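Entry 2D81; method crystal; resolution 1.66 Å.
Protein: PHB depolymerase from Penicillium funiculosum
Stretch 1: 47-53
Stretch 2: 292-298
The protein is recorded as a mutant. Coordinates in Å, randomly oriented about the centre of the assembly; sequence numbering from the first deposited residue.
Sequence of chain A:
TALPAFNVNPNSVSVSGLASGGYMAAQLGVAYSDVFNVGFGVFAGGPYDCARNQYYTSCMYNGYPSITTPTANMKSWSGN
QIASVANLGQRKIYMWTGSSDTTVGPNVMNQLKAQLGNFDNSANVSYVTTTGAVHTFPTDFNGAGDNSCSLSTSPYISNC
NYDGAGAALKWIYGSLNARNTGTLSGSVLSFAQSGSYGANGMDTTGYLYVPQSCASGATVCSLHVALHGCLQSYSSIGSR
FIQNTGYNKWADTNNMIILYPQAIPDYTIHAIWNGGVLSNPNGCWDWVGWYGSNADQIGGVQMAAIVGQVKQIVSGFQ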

# COMPACT_ATOMS: atom_id res chain seq x y z
N PRO A 47 -11.49 -3.50 4.68
CA PRO A 47 -11.25 -3.71 6.11
C PRO A 47 -10.03 -4.54 6.48
O PRO A 47 -9.74 -5.57 5.88
CB PRO A 47 -12.55 -4.35 6.58
CG PRO A 47 -13.57 -3.73 5.68
CD PRO A 47 -12.89 -3.82 4.34
N TYR A 48 -9.32 -4.08 7.50
CA TYR A 48 -8.30 -4.88 8.16
C TYR A 48 -8.91 -6.20 8.65
O TYR A 48 -9.90 -6.20 9.38
CB TYR A 48 -7.72 -4.12 9.35
CG TYR A 48 -6.78 -4.94 10.18
CD1 TYR A 48 -5.45 -5.14 9.77
CD2 TYR A 48 -7.21 -5.58 11.33
CE1 TYR A 48 -4.59 -5.96 10.50
CE2 TYR A 48 -6.37 -6.40 12.07
CZ TYR A 48 -5.06 -6.59 11.64
OH TYR A 48 -4.24 -7.43 12.35
N ASP A 49 -8.31 -7.32 8.24
CA ASP A 49 -8.72 -8.66 8.67
C ASP A 49 -10.05 -9.06 8.03
O ASP A 49 -10.73 -9.97 8.51
CB ASP A 49 -8.85 -8.73 10.21
CG ASP A 49 -8.65 -10.14 10.76
OD1 ASP A 49 -9.51 -10.60 11.55
OD2 ASP A 49 -7.63 -10.78 10.43
N CYS A 50 -10.41 -8.40 6.93
CA CYS A 50 -11.71 -8.62 6.30
C CYS A 50 -11.97 -10.10 6.01
O CYS A 50 -13.06 -10.61 6.26
CB CYS A 50 -11.82 -7.82 5.00
SG CYS A 50 -13.55 -7.70 4.40
N ALA A 51 -10.96 -10.79 5.48
CA ALA A 51 -11.17 -12.11 4.91
C ALA A 51 -10.87 -13.26 5.86
O ALA A 51 -10.81 -14.42 5.44
CB ALA A 51 -10.34 -12.27 3.64
N ARG A 52 -10.69 -12.97 7.14
CA ARG A 52 -10.32 -14.03 8.08
C ARG A 52 -11.51 -14.91 8.44
O ARG A 52 -11.37 -16.13 8.52
CB ARG A 52 -9.70 -13.46 9.36
CG ARG A 52 -9.19 -14.54 10.31
CD ARG A 52 -8.60 -13.97 11.58
NE ARG A 52 -7.29 -13.34 11.38
CZ ARG A 52 -6.13 -13.98 11.47
NH1 ARG A 52 -5.00 -13.32 11.27
NH2 ARG A 52 -6.09 -15.27 11.78
N ASN A 53 -12.67 -14.30 8.64
CA ASN A 53 -13.84 -15.06 9.11
C ASN A 53 -15.06 -14.95 8.21
O ASN A 53 -16.16 -15.38 8.59
CB ASN A 53 -14.20 -14.62 10.54
CG ASN A 53 -13.10 -14.92 11.54
OD1 ASN A 53 -12.37 -14.03 11.96
ND2 ASN A 53 -12.98 -16.19 11.91
N GLY A 292 0.22 -17.89 5.42
CA GLY A 292 0.23 -18.08 6.86
C GLY A 292 -1.00 -17.50 7.53
O GLY A 292 -1.65 -16.61 6.99
N SER A 293 -1.32 -18.02 8.71
CA SER A 293 -2.48 -17.58 9.46
C SER A 293 -2.31 -16.17 10.02
O SER A 293 -3.28 -15.52 10.37
CB SER A 293 -2.77 -18.56 10.60
OG SER A 293 -1.63 -18.72 11.42
N ASN A 294 -1.06 -15.71 10.11
CA ASN A 294 -0.77 -14.39 10.66
C ASN A 294 -0.47 -13.34 9.59
O ASN A 294 0.25 -12.37 9.85
CB ASN A 294 0.41 -14.46 11.62
CG ASN A 294 1.57 -15.26 11.06
OD1 ASN A 294 1.90 -15.14 9.88
ND2 ASN A 294 2.19 -16.08 11.90
N ALA A 295 -1.02 -13.53 8.39
CA ALA A 295 -0.75 -12.63 7.27
C ALA A 295 -0.92 -11.15 7.59
O ALA A 295 -0.19 -10.31 7.07
CB ALA A 295 -1.63 -13.01 6.08
N ASP A 296 -1.90 -10.83 8.44
CA ASP A 296 -2.16 -9.43 8.77
C ASP A 296 -1.77 -9.05 10.19
O ASP A 296 -2.21 -8.03 10.72
CB ASP A 296 -3.64 -9.09 8.52
CG ASP A 296 -4.60 -9.82 9.44
OD1 ASP A 296 -4.20 -10.80 10.12
OD2 ASP A 296 -5.78 -9.42 9.49
N GLN A 297 -0.91 -9.87 10.80
CA GLN A 297 -0.42 -9.60 12.15
C GLN A 297 1.10 -9.46 12.13
O GLN A 297 1.75 -9.78 11.14
CB GLN A 297 -0.83 -10.74 13.09
CG GLN A 297 -2.34 -10.97 13.15
CD GLN A 297 -2.70 -12.26 13.87
OE1 GLN A 297 -2.17 -13.32 13.57
NE2 GLN A 297 -3.63 -12.16 14.82
N ILE A 298 1.67 -8.96 13.23
CA ILE A 298 3.11 -8.90 13.36
C ILE A 298 3.69 -10.29 13.05
O ILE A 298 3.19 -11.29 13.56
CB ILE A 298 3.52 -8.45 14.78
CG1 ILE A 298 3.03 -7.02 15.02
CG2 ILE A 298 5.04 -8.54 14.96
CD1 ILE A 298 3.07 -6.56 16.49

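Asp-296, Arg-52 and Tyr-48 carry most of this contact between two irregular, turn-rich segments far apart in sequence. Asp-296 has the largest area covered by the other stretch. Its CA-to-CB bond points toward the first stretch, and its carboxylate meets three residues there.

OD1 of Asp-296 accepts a hydrogen bond from NH1 of Arg-52 at 2.9 Å, and the opposite charges make this a salt bridge. OD2 of Asp-296 lies 2.5 Å from OD2 of Asp-49. Two carboxylate oxygens would normally repel at this range, so one of the acids probably holds a proton and donates it. The same OD2 of Asp-296 also sits over one face of the Tyr-48 ring, 3.6 Å from CZ of Tyr-48.

The CA-to-CB bond of Arg-52 also points toward the other stretch, and its guanidinium ties both acids together. Its NE donates to OD2 of Asp-49 at 2.8 Å, a salt bridge within the first stretch. The guanidinium thus places positive charge beside the close acid pair. NH1 of Arg-52 makes a second hydrogen bond, to the backbone O of Ser-293 at 2.9 Å. NH2 of Arg-52 adds a weak one to the same O of Ser-293 at 3.2 Å. Both Asp-296 OD1 and Ser-293 O lie at the guanidinium edge, near its plane, where the N-H groups point.

Tyr-48 leaves its backbone sideways, but its end comes nearer. Its hydroxyl OH donates to the backbone O of Asp-296 at 2.7 Å. Asp-296 is therefore held through both its side chain and its main chain. Gln-297 adds packing: its CG is 4.1 Å from OH of Tyr-48, and its CD is 3.6 Å from NH1 of Arg-52.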